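Local coordinates for malyl-CoA lyase/beta-methylmalyl-CoA lyase (Methylobacterium extorquens, PDB 5UGR), which belongs to the HpcH/HpaI aldolase/citrate lyase family of TIM-barrel enzymes and carries a bound magnesium ion, at residues P11-S16 / K35-F40; K57-A62 / V90-A95; I133-L138 / T153-L158; G180-D185 / T200-P205. One frame throughout, in Å; residues are numbered along the deposited sequence. Where two conformers were deposited one is given.

Contact 1 of 4, residues P11-S16 / K35-F40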
loop_
_atom_site.group_PDB
_atom_site.type_symbol
_atom_site.label_atom_id
_atom_site.label_comp_id
_atom_site.label_asym_id
_atom_site.label_seq_id
_atom_site.Cartn_x
_atom_site.Cartn_y
_atom_site.Cartn_z
ATOM N N PRO A 11 29.938 5.176 -3.297
ATOM C CA PRO A 11 30.731 4.096 -2.658
ATOM C C PRO A 11 31.921 4.529 -1.753
ATOM O O PRO A 11 33.075 4.417 -2.174
ATOM C CB PRO A 11 31.231 3.281 -3.862
ATOM C CG PRO A 11 31.355 4.281 -4.970
ATOM C CD PRO A 11 30.327 5.372 -4.703
ATOM N N ARG A 12 31.660 4.875 -0.511
ATOM C CA ARG A 12 32.689 5.364 0.436
ATOM C C ARG A 12 33.231 4.224 1.247
ATOM O O ARG A 12 32.513 3.258 1.560
ATOM C CB ARG A 12 32.107 6.379 1.397
ATOM C CG ARG A 12 31.339 7.525 0.743
ATOM C CD ARG A 12 30.901 8.587 1.730
ATOM N NE ARG A 12 29.895 9.482 1.175
ATOM C CZ ARG A 12 30.056 10.772 0.897
ATOM N NH1 ARG A 12 31.259 11.391 0.950
ATOM N NH2 ARG A 12 29.010 11.441 0.512
ATOM N N LEU A 13 34.491 4.400 1.687
ATOM C CA LEU A 13 35.132 3.510 2.641
ATOM C C LEU A 13 34.609 3.850 4.032
ATOM O O LEU A 13 34.561 5.000 4.422
ATOM C CB LEU A 13 36.654 3.677 2.578
ATOM C CG LEU A 13 37.434 2.792 3.510
ATOM C CD1 LEU A 13 37.371 1.343 3.123
ATOM C CD2 LEU A 13 38.903 3.202 3.470
ATOM N N HIS A 14 34.107 2.854 4.737
ATOM C CA HIS A 14 33.341 3.064 5.958
ATOM C C HIS A 14 33.578 1.933 6.973
ATOM O O HIS A 14 32.642 1.352 7.522
ATOM C CB HIS A 14 31.872 3.166 5.540
ATOM C CG HIS A 14 30.970 3.753 6.549
ATOM N ND1 HIS A 14 29.775 4.353 6.195
ATOM C CD2 HIS A 14 31.055 3.847 7.888
ATOM C CE1 HIS A 14 29.188 4.811 7.277
ATOM N NE2 HIS A 14 29.933 4.494 8.314
ATOM N N ARG A 15 34.833 1.601 7.223
ATOM C CA ARG A 15 35.165 0.544 8.186
ATOM C C ARG A 15 34.948 0.943 9.648
ATOM O O ARG A 15 34.554 0.130 10.495
ATOM C CB ARG A 15 36.616 0.096 7.990
ATOM C CG ARG A 15 36.960 -0.436 6.622
ATOM C CD ARG A 15 38.440 -0.511 6.407
ATOM N NE ARG A 15 39.079 0.775 6.567
ATOM C CZ ARG A 15 40.388 0.949 6.739
ATOM N NH1 ARG A 15 41.237 -0.077 6.750
ATOM N NH2 ARG A 15 40.869 2.160 6.884
ATOM N N SER A 16 35.293 2.194 9.935
ATOM C CA SER A 16 35.291 2.765 11.262
ATOM C C SER A 16 34.548 4.071 11.246
ATOM O O SER A 16 34.738 4.908 10.339
ATOM C CB SER A 16 36.738 2.970 11.755
ATOM O OG SER A 16 37.520 3.706 10.835
ATOM N N LYS A 35 42.780 7.840 12.677
ATOM C CA LYS A 35 42.677 6.887 11.582
ATOM C C LYS A 35 41.253 6.434 11.240
ATOM O O LYS A 35 41.058 5.515 10.439
ATOM C CB LYS A 35 43.581 5.694 11.848
ATOM C CG LYS A 35 45.078 6.050 11.866
ATOM C CD LYS A 35 45.891 4.827 12.188
ATOM C CE LYS A 35 47.355 5.240 12.358
ATOM N NZ LYS A 35 48.180 4.014 12.579
ATOM N N ALA A 36 40.260 7.115 11.767
ATOM C CA ALA A 36 38.858 6.773 11.442
ATOM C C ALA A 36 38.575 7.094 10.002
ATOM O O ALA A 36 39.031 8.110 9.468
ATOM C CB ALA A 36 37.928 7.575 12.306
ATOM N N ASP A 37 37.752 6.248 9.376
ATOM C CA ASP A 37 37.295 6.510 7.995
ATOM C C ASP A 37 36.245 7.596 7.944
ATOM O O ASP A 37 36.187 8.395 7.007
ATOM C CB ASP A 37 36.727 5.253 7.371
ATOM C CG ASP A 37 37.776 4.132 7.114
ATOM O OD1 ASP A 37 38.984 4.449 6.991
ATOM O OD2 ASP A 37 37.345 2.960 6.940
ATOM N N VAL A 38 35.327 7.520 8.902
ATOM C CA VAL A 38 34.163 8.399 8.968
ATOM C C VAL A 38 34.137 8.966 10.383
ATOM O O VAL A 38 34.374 8.235 11.335
ATOM C CB VAL A 38 32.845 7.572 8.745
ATOM C CG1 VAL A 38 31.614 8.442 8.879
ATOM C CG2 VAL A 38 32.839 6.881 7.381
ATOM N N ILE A 39 33.852 10.256 10.510
ATOM C CA ILE A 39 33.664 10.875 11.819
ATOM C C ILE A 39 32.326 11.569 11.840
ATOM O O ILE A 39 31.997 12.294 10.891
ATOM C CB ILE A 39 34.786 11.936 12.149
ATOM C CG1 ILE A 39 36.120 11.198 12.309
ATOM C CG2 ILE A 39 34.415 12.708 13.437
ATOM C CD1 ILE A 39 37.312 12.115 12.580
ATOM N N PHE A 40 31.550 11.360 12.908
ATOM C CA PHE A 40 30.425 12.245 13.135
ATOM C C PHE A 40 30.641 13.097 14.348
ATOM O O PHE A 40 31.080 12.620 15.395
ATOM C CB PHE A 40 29.036 11.537 13.142
ATOM C CG PHE A 40 28.695 10.718 14.354
ATOM C CD1 PHE A 40 28.207 11.291 15.510
ATOM C CD2 PHE A 40 28.676 9.328 14.263
ATOM C CE1 PHE A 40 27.793 10.501 16.569
ATOM C CE2 PHE A 40 28.251 8.537 15.297
ATOM C CZ PHE A 40 27.786 9.147 16.474
HETATM O O HOH W 1 35.375 7.579 4.226
#
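R15 and D37 form the tight centre of this contact, where two chain segments lead into the first two parallel strands of the TIM barrel, 16-21 and 38-42. One carboxylate oxygen takes two bonds from the same residue. R15 NE, 2.8 Å from D37 OD2, comes in on the syn lone pair along a fairly straight line (166°), while R15 N, 2.9 Å from D37 OD2, uses the anti lone pair. The bend of the arginine chain at chi3 (-58°) carries NE round to the acid, and guanidinium and carboxylate lie almost flat with each other, their planes 14° apart. L13 CG packs on D37 OD2 at 3.4 Å. Beside them S16 binds D37 and V38 in turn: D37 N donates to S16 OG at 2.9 Å, and V38 N to S16 O at 3.0 Å, which starts the pairing of the two strands. S16 OG is also bonded to N265. Further along, V38 CG2 sits over one face of the H14 imidazole, 3.7 Å from the ring centroid in a CH-pi contact, and H14 NE2 is held by E17. The loose side is K35, which sends its exposed chain away from the other segment, and a water that bridges L13 O, at 2.7 Å, and D37 O, at 3.0 Å. D37 OD1 faces K324, though its position is less certain, and R15 NH1 reaches T269. A buried carboxylate held by R15 NE and a backbone N-H would probably stay ionised, so charge and directed bonds outweigh greasy packing here.

Contact 2 of 4, residues K57-A62 / V90-A95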
loop_
_atom_site.group_PDB
_atom_site.type_symbol
_atom_site.label_atom_id
_atom_site.label_comp_id
_atom_site.label_asym_id
_atom_site.label_seq_id
_atom_site.Cartn_x
_atom_site.Cartn_y
_atom_site.Cartn_z
ATOM N N LYS A 57 27.922 25.795 17.644
ATOM C CA LYS A 57 28.982 26.739 17.292
ATOM C C LYS A 57 30.382 26.113 17.210
ATOM O O LYS A 57 31.140 26.379 16.281
ATOM C CB LYS A 57 28.962 27.889 18.314
ATOM C CG LYS A 57 27.718 28.754 18.261
ATOM C CD LYS A 57 27.822 29.815 19.367
ATOM C CE LYS A 57 26.525 30.588 19.463
ATOM N NZ LYS A 57 26.482 31.450 20.673
ATOM N N ASN A 58 30.672 25.239 18.156
ATOM C CA ASN A 58 31.942 24.512 18.191
ATOM C C ASN A 58 32.133 23.714 16.925
ATOM O O ASN A 58 33.237 23.708 16.322
ATOM C CB ASN A 58 32.054 23.578 19.382
ATOM C CG ASN A 58 32.057 24.290 20.739
ATOM O OD1 ASN A 58 32.340 25.502 20.856
ATOM N ND2 ASN A 58 31.789 23.522 21.773
ATOM N N ILE A 59 31.051 23.033 16.500
ATOM C CA ILE A 59 31.165 22.235 15.291
ATOM C C ILE A 59 31.379 23.029 13.994
ATOM O O ILE A 59 32.136 22.651 13.115
ATOM C CB ILE A 59 29.894 21.295 15.198
ATOM C CG1 ILE A 59 30.053 20.181 16.242
ATOM C CG2 ILE A 59 29.746 20.712 13.788
ATOM C CD1 ILE A 59 28.830 19.290 16.442
ATOM N N ILE A 60 30.738 24.183 13.909
ATOM C CA ILE A 60 30.956 25.045 12.779
ATOM C C ILE A 60 32.450 25.433 12.707
ATOM O O ILE A 60 33.088 25.363 11.650
ATOM C CB ILE A 60 30.052 26.289 12.863
ATOM C CG1 ILE A 60 28.589 25.892 12.539
ATOM C CG2 ILE A 60 30.534 27.342 11.876
ATOM C CD1 ILE A 60 27.558 26.968 12.796
ATOM N N GLN A 61 32.991 25.817 13.853
ATOM C CA GLN A 61 34.412 26.222 13.918
ATOM C C GLN A 61 35.299 25.020 13.548
ATOM O O GLN A 61 36.234 25.142 12.711
ATOM C CB GLN A 61 34.753 26.809 15.322
ATOM C CG GLN A 61 36.259 26.867 15.583
ATOM C CD GLN A 61 36.654 27.656 16.803
ATOM O OE1 GLN A 61 37.461 28.541 16.693
ATOM N NE2 GLN A 61 36.108 27.320 17.979
ATOM N N ALA A 62 34.956 23.823 14.102
ATOM C CA ALA A 62 35.794 22.659 13.855
ATOM C C ALA A 62 35.752 22.247 12.362
ATOM O O ALA A 62 36.812 21.960 11.761
ATOM C CB ALA A 62 35.351 21.489 14.729
ATOM N N VAL A 90 20.255 24.103 9.479
ATOM C CA VAL A 90 20.389 25.434 8.836
ATOM C C VAL A 90 21.780 26.025 9.119
ATOM O O VAL A 90 22.502 26.385 8.196
ATOM C CB VAL A 90 19.277 26.406 9.314
ATOM C CG1 VAL A 90 19.599 27.846 8.871
ATOM C CG2 VAL A 90 17.933 25.982 8.733
ATOM N N ASP A 91 22.160 26.105 10.391
ATOM C CA ASP A 91 23.401 26.847 10.711
ATOM C C ASP A 91 24.637 26.139 10.144
ATOM O O ASP A 91 25.529 26.766 9.582
ATOM C CB ASP A 91 23.568 27.065 12.198
ATOM C CG ASP A 91 22.572 28.007 12.780
ATOM O OD1 ASP A 91 21.752 28.585 12.047
ATOM O OD2 ASP A 91 22.717 28.279 14.001
ATOM N N ILE A 92 24.689 24.820 10.278
ATOM C CA ILE A 92 25.882 24.091 9.854
ATOM C C ILE A 92 25.933 23.938 8.361
ATOM O O ILE A 92 27.023 24.137 7.767
ATOM C CB ILE A 92 26.065 22.759 10.603
ATOM C CG1 ILE A 92 26.142 23.006 12.097
ATOM C CG2 ILE A 92 27.259 21.977 10.081
ATOM C CD1 ILE A 92 25.950 21.808 13.027
ATOM N N VAL A 93 24.801 23.583 7.707
ATOM C CA VAL A 93 24.880 23.414 6.280
ATOM C C VAL A 93 25.164 24.778 5.610
ATOM O O VAL A 93 25.962 24.849 4.642
ATOM C CB VAL A 93 23.653 22.689 5.674
ATOM C CG1 VAL A 93 23.743 22.564 4.169
ATOM C CG2 VAL A 93 23.485 21.303 6.307
ATOM N N GLU A 94 24.599 25.854 6.131
ATOM C CA GLU A 94 24.892 27.178 5.540
ATOM C C GLU A 94 26.365 27.518 5.633
ATOM O O GLU A 94 26.920 28.050 4.677
ATOM C CB GLU A 94 24.037 28.269 6.195
ATOM C CG GLU A 94 22.600 28.325 5.709
ATOM C CD GLU A 94 21.795 29.475 6.299
ATOM O OE1 GLU A 94 22.299 30.229 7.164
ATOM O OE2 GLU A 94 20.636 29.638 5.835
ATOM N N ALA A 95 26.978 27.207 6.789
ATOM C CA ALA A 95 28.331 27.708 7.117
ATOM C C ALA A 95 29.482 26.821 6.710
ATOM O O ALA A 95 30.620 27.289 6.714
ATOM C CB ALA A 95 28.420 28.022 8.591
#
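I60 and I92 both hold CG1 anti to the carbonyl carbon and beside the backbone N (chi1 -73° and -58°), and in this pose the two CG1 atoms meet 3.8 Å apart at the middle of the contact. The same torsion leaves I60 CG2 anti to its own backbone N, where it meets A95 CB at 4.0 Å. I60 CD1 lies against the backbone of the other helix, 3.8 Å from D91 O, and also touches D91 CB. Deeper in, I92 CD1 reaches across to I59 CG2 at 4.0 Å. Helices 52-65 and 85-95 are neighbours in the outer layer of the TIM barrel, following its second and third strands, and they run nearly parallel, the axes of the two short segments 9.9 Å apart and 13° from parallel. No hydrogen bond joins the two segments; interlocking branched side chains do the work. M28 of helix 25-32 packs on I59, and L43 touches both I59 and I92. Beyond the apolar patch D91 pairs with R87 one turn earlier in its helix, A95 O accepts from N64 ND2, and E94 bonds Y86 of a neighbouring subunit.

Contact 3 of 4, residues I133-L138 / T153-L158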
loop_
_atom_site.group_PDB
_atom_site.type_symbol
_atom_site.label_atom_id
_atom_site.label_comp_id
_atom_site.label_asym_id
_atom_site.label_seq_id
_atom_site.Cartn_x
_atom_site.Cartn_y
_atom_site.Cartn_z
ATOM N N ILE A 133 25.251 16.772 -0.098
ATOM C CA ILE A 133 25.351 16.021 1.174
ATOM C C ILE A 133 24.650 14.661 1.043
ATOM O O ILE A 133 23.577 14.546 0.431
ATOM C CB ILE A 133 24.728 16.863 2.305
ATOM C CG1 ILE A 133 25.732 17.936 2.755
ATOM C CG2 ILE A 133 24.193 16.029 3.478
ATOM C CD1 ILE A 133 25.076 19.026 3.596
ATOM N N GLY A 134 25.252 13.638 1.644
ATOM C CA GLY A 134 24.620 12.320 1.754
ATOM C C GLY A 134 24.023 12.141 3.133
ATOM O O GLY A 134 24.431 12.793 4.074
ATOM N N PHE A 135 23.156 11.145 3.254
ATOM C CA PHE A 135 22.525 10.814 4.516
ATOM C C PHE A 135 22.938 9.419 5.023
ATOM O O PHE A 135 23.036 8.416 4.247
ATOM C CB PHE A 135 21.009 10.836 4.442
ATOM C CG PHE A 135 20.366 12.184 4.195
ATOM C CD1 PHE A 135 21.001 13.393 4.481
ATOM C CD2 PHE A 135 19.059 12.244 3.795
ATOM C CE1 PHE A 135 20.342 14.594 4.329
ATOM C CE2 PHE A 135 18.395 13.460 3.660
ATOM C CZ PHE A 135 19.061 14.654 3.918
ATOM N N GLU A 136 23.070 9.329 6.332
ATOM C CA GLU A 136 23.102 8.057 7.049
ATOM C C GLU A 136 21.912 8.136 8.021
ATOM O O GLU A 136 21.614 9.181 8.580
ATOM C CB GLU A 136 24.402 7.881 7.841
ATOM C CG GLU A 136 24.514 6.593 8.647
ATOM C CD GLU A 136 25.906 6.519 9.354
ATOM O OE1 GLU A 136 26.929 6.693 8.622
ATOM O OE2 GLU A 136 25.917 6.330 10.619
ATOM N N VAL A 137 21.219 7.008 8.207
ATOM C CA VAL A 137 20.134 6.927 9.181
ATOM C C VAL A 137 20.480 5.985 10.289
ATOM O O VAL A 137 21.053 4.928 10.074
ATOM C CB VAL A 137 18.805 6.553 8.520
ATOM C CG1 VAL A 137 18.310 7.626 7.580
ATOM C CG2 VAL A 137 18.846 5.239 7.940
ATOM N N LEU A 138 20.112 6.371 11.491
ATOM C CA LEU A 138 20.188 5.493 12.651
ATOM C C LEU A 138 18.880 4.741 12.828
ATOM O O LEU A 138 17.791 5.375 12.930
ATOM C CB LEU A 138 20.491 6.311 13.904
ATOM C CG LEU A 138 21.907 6.209 14.419
ATOM C CD1 LEU A 138 22.315 7.436 15.200
ATOM C CD2 LEU A 138 22.105 4.949 15.213
ATOM N N THR A 153 14.470 3.125 1.060
ATOM C CA THR A 153 14.189 3.738 -0.214
ATOM C C THR A 153 13.681 5.177 -0.125
ATOM O O THR A 153 13.047 5.689 -1.057
ATOM C CB THR A 153 13.283 2.881 -1.099
ATOM O OG1 THR A 153 12.018 2.735 -0.473
ATOM C CG2 THR A 153 13.925 1.511 -1.404
ATOM N N SER A 154 13.998 5.847 0.981
ATOM C CA SER A 154 13.358 7.133 1.262
ATOM C C SER A 154 14.034 8.374 0.714
ATOM O O SER A 154 13.417 9.445 0.811
ATOM C CB SER A 154 13.236 7.281 2.777
ATOM O OG SER A 154 14.481 7.290 3.441
ATOM N N SER A 155 15.242 8.253 0.163
ATOM C CA SER A 155 15.921 9.455 -0.377
ATOM C C SER A 155 17.062 9.037 -1.278
ATOM O O SER A 155 17.829 8.144 -0.929
ATOM C CB SER A 155 16.498 10.301 0.739
ATOM O OG SER A 155 17.294 11.380 0.250
ATOM N N LYS A 156 17.237 9.778 -2.370
ATOM C CA LYS A 156 18.399 9.577 -3.240
ATOM C C LYS A 156 19.718 9.904 -2.546
ATOM O O LYS A 156 20.789 9.443 -2.992
ATOM C CB LYS A 156 18.238 10.414 -4.511
ATOM C CG LYS A 156 17.178 9.845 -5.446
ATOM C CD LYS A 156 17.131 10.610 -6.786
ATOM C CE LYS A 156 16.624 12.040 -6.689
ATOM N NZ LYS A 156 15.206 12.163 -6.167
ATOM N N ARG A 157 19.642 10.671 -1.442
ATOM C CA ARG A 157 20.820 10.942 -0.628
ATOM C C ARG A 157 21.235 9.846 0.275
ATOM O O ARG A 157 22.336 9.884 0.813
ATOM C CB ARG A 157 20.653 12.196 0.222
ATOM C CG ARG A 157 20.328 13.483 -0.512
ATOM C CD ARG A 157 20.170 14.637 0.463
ATOM N NE ARG A 157 19.797 15.866 -0.174
ATOM C CZ ARG A 157 20.635 16.792 -0.643
ATOM N NH1 ARG A 157 21.950 16.665 -0.513
ATOM N NH2 ARG A 157 20.120 17.870 -1.219
ATOM N N LEU A 158 20.332 8.883 0.538
ATOM C CA LEU A 158 20.611 7.888 1.543
ATOM C C LEU A 158 21.704 6.938 1.081
ATOM O O LEU A 158 21.651 6.382 -0.024
ATOM C CB LEU A 158 19.327 7.109 1.895
ATOM C CG LEU A 158 19.410 6.160 3.087
ATOM C CD1 LEU A 158 19.833 6.891 4.343
ATOM C CD2 LEU A 158 18.029 5.513 3.307
#
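F135 and R157 cross obliquely where the fifth strand of the TIM barrel, 134-139, meets the start of the sixth, 158-163; the chain between them makes a beta-alpha-beta crossover. R157 CD stands over one face of the phenyl ring, 3.8 Å from its centroid, in a CH-pi contact, while the guanidinium beyond is tilted 34° from the ring. The extended chi3 of the arginine (-177°) carries NE past the ring, and chi4 (-90°) turns CZ toward I133. There NH1 donates to I133 O at 2.8 Å, in the carbonyl plane and on a lone pair, with the oxygen close to the guanidinium plane. D117 and E124 of helix 110-127 make salt bridges with NE and NH2 of this buried head, so one helix and the residue leading into the strand together hold it by three N-H groups. The strands begin to pair through F135 N, which donates to R157 O at 2.9 Å from above the carbonyl plane. F135 and L158 are partners in a parallel bridge. A type I turn, S155 to L158, leads into it, and S155 OG, also bonded to D117, accepts from R157 N at 3.0 Å in an ST turn. L158 crosses V137 at about a right angle: its CD1 touches V137 CG1 at 3.7 Å and also lies 3.5 Å from F135 O.

Contact 4 of 4, residues G180-D185 / T200-P205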
loop_
_atom_site.group_PDB
_atom_site.type_symbol
_atom_site.label_atom_id
_atom_site.label_comp_id
_atom_site.label_asym_id
_atom_site.label_seq_id
_atom_site.Cartn_x
_atom_site.Cartn_y
_atom_site.Cartn_z
ATOM N N GLY A 180 25.672 -2.584 23.887
ATOM C CA GLY A 180 26.007 -3.744 23.139
ATOM C C GLY A 180 26.339 -4.899 24.113
ATOM O O GLY A 180 26.069 -4.904 25.356
ATOM N N GLY A 181 26.949 -5.875 23.512
ATOM C CA GLY A 181 27.336 -7.096 24.179
ATOM C C GLY A 181 26.265 -8.165 24.225
ATOM O O GLY A 181 25.235 -8.042 23.600
ATOM N N VAL A 182 26.559 -9.196 24.984
ATOM C CA VAL A 182 25.766 -10.401 25.067
ATOM C C VAL A 182 25.179 -10.565 26.510
ATOM O O VAL A 182 25.337 -9.677 27.387
ATOM C CB VAL A 182 26.555 -11.596 24.542
ATOM C CG1 VAL A 182 26.817 -11.405 23.049
ATOM C CG2 VAL A 182 27.824 -11.765 25.330
ATOM N N ASN A 183 24.445 -11.640 26.709
ATOM C CA ASN A 183 23.658 -11.785 27.927
ATOM C C ASN A 183 23.513 -13.246 28.295
ATOM O O ASN A 183 22.980 -14.032 27.473
ATOM C CB ASN A 183 22.276 -11.161 27.647
ATOM C CG ASN A 183 21.400 -11.004 28.868
ATOM O OD1 ASN A 183 20.568 -10.032 28.965
ATOM N ND2 ASN A 183 21.557 -11.846 29.795
ATOM N N ALA A 184 24.018 -13.657 29.442
ATOM C CA ALA A 184 23.908 -15.061 29.869
ATOM C C ALA A 184 22.479 -15.623 29.845
ATOM O O ALA A 184 22.301 -16.819 29.712
ATOM C CB ALA A 184 24.446 -15.219 31.275
ATOM N N ASP A 185 21.494 -14.746 30.050
ATOM C CA ASP A 185 20.084 -15.151 30.000
ATOM C C ASP A 185 19.575 -15.344 28.584
ATOM O O ASP A 185 18.544 -16.018 28.403
ATOM C CB ASP A 185 19.166 -14.161 30.699
ATOM C CG ASP A 185 19.286 -14.183 32.224
ATOM O OD1 ASP A 185 19.720 -15.169 32.861
ATOM O OD2 ASP A 185 18.865 -13.182 32.802
ATOM N N THR A 200 24.317 -24.844 28.535
ATOM C CA THR A 200 23.749 -23.521 28.264
ATOM C C THR A 200 24.524 -22.960 27.071
ATOM O O THR A 200 25.719 -22.628 27.191
ATOM C CB THR A 200 23.823 -22.624 29.503
ATOM O OG1 THR A 200 23.002 -23.194 30.546
ATOM C CG2 THR A 200 23.370 -21.205 29.189
ATOM N N HIS A 201 23.815 -22.787 25.962
ATOM C CA HIS A 201 24.395 -22.251 24.729
ATOM C C HIS A 201 23.868 -20.841 24.466
ATOM O O HIS A 201 22.659 -20.612 24.335
ATOM C CB HIS A 201 24.141 -23.167 23.550
ATOM C CG HIS A 201 24.871 -24.471 23.677
ATOM N ND1 HIS A 201 24.582 -25.553 22.899
ATOM C CD2 HIS A 201 25.924 -24.837 24.447
ATOM C CE1 HIS A 201 25.380 -26.552 23.210
ATOM N NE2 HIS A 201 26.211 -26.141 24.141
ATOM N N TRP A 202 24.783 -19.888 24.472
ATOM C CA TRP A 202 24.406 -18.491 24.359
ATOM C C TRP A 202 23.985 -18.155 22.946
ATOM O O TRP A 202 24.516 -18.719 21.972
ATOM C CB TRP A 202 25.511 -17.558 24.844
ATOM C CG TRP A 202 25.872 -17.660 26.300
ATOM C CD1 TRP A 202 25.967 -18.787 27.063
ATOM C CD2 TRP A 202 26.318 -16.581 27.122
ATOM N NE1 TRP A 202 26.456 -18.472 28.309
ATOM C CE2 TRP A 202 26.687 -17.122 28.374
ATOM C CE3 TRP A 202 26.459 -15.216 26.915
ATOM C CZ2 TRP A 202 27.152 -16.320 29.417
ATOM C CZ3 TRP A 202 26.935 -14.427 27.960
ATOM C CH2 TRP A 202 27.265 -14.981 29.181
ATOM N N GLN A 203 22.990 -17.295 22.843
ATOM C CA GLN A 203 22.461 -16.833 21.567
ATOM C C GLN A 203 22.788 -15.367 21.365
ATOM O O GLN A 203 23.313 -14.700 22.265
ATOM C CB GLN A 203 20.935 -17.060 21.494
ATOM C CG GLN A 203 20.499 -18.463 21.841
ATOM C CD GLN A 203 21.004 -19.508 20.960
ATOM O OE1 GLN A 203 20.847 -19.454 19.739
ATOM N NE2 GLN A 203 21.686 -20.555 21.614
ATOM N N ASP A 204 22.448 -14.854 20.181
ATOM C CA ASP A 204 22.811 -13.478 19.804
ATOM C C ASP A 204 21.577 -12.600 19.945
ATOM O O ASP A 204 20.693 -12.648 19.102
ATOM C CB ASP A 204 23.331 -13.480 18.373
ATOM C CG ASP A 204 23.760 -12.121 17.871
ATOM O OD1 ASP A 204 23.526 -11.109 18.544
ATOM O OD2 ASP A 204 24.330 -12.100 16.754
ATOM N N PRO A 205 21.553 -11.697 20.953
ATOM C CA PRO A 205 20.358 -10.878 21.174
ATOM C C PRO A 205 20.073 -9.886 20.062
ATOM O O PRO A 205 18.962 -9.360 19.983
ATOM C CB PRO A 205 20.653 -10.127 22.467
ATOM C CG PRO A 205 22.069 -10.288 22.692
ATOM C CD PRO A 205 22.626 -11.404 21.894
HETATM O O HOH W 2 23.897 -13.863 24.760
#
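G181 touches P205 lightly where the loop after helix 165-172 meets the end of a small antiparallel hairpin, strands 187-189 and 200-202, that projects from the TIM barrel. G181 O lies 4.0 Å from P205 CG and accepts a hydrogen bond from W206 NE1. Its positive phi, 86°, with an extended psi, suits a residue without a side chain. V182 comes next and spreads between two partners. With CG1 anti to the carbonyl carbon (chi1 -65°), CG1 faces the proline ring, 4.3 Å from P205 CD, and CG2 approaches the edge of the W202 indole, 3.8 Å from CZ3; valine and tryptophan side chains cross at about a right angle. N183 joins in through its backbone. Its N-H donates to a water at 3.0 Å, and this water lies 2.7 Å from Q203 O, linking the two segments. N183 C also rests 3.6 Å from W202 CZ3, as the chain turns on to the indole. A184 then lies over the face of the indole, while its carbonyl oxygen is bonded by S187 OG as the chain heads into the hairpin. No direct hydrogen bond ties the segments; the indole carries most of the contact. Neighbouring subunits pack here too: W202 N and O bond H201 and Q203 of one neighbouring subunit, and N183 packs on A247 of another, so the hairpin is part of the hexamer interface. A184 CA stands 3.4 Å above the centroid of the six-membered ring, only 12° off its normal, and A184 CB touches W202 CZ2 at 3.5 Å.

Overall arrangement
Contacts 1 and 3 are buried and hold the same barrel sheet, one between strands one and two, the other between strands five and six. Both use a buried arginine, and they touch where H14 CE1 packs 3.2 Å from E136 OE1. Contact 2 lies in the outer helical layer, has no hydrogen bond between its segments and rests mainly on apolar side chains; it meets contact 3 through V93 CG1 and I133 CD1, 3.8 Å apart. Contact 4 is the surface member, its centre about 42 Å from that of contact 2 and on the other side of the chain's centre. It relies on an indole face and a water, and neighbouring subunits cover it, whereas none touches contacts 1 and 3.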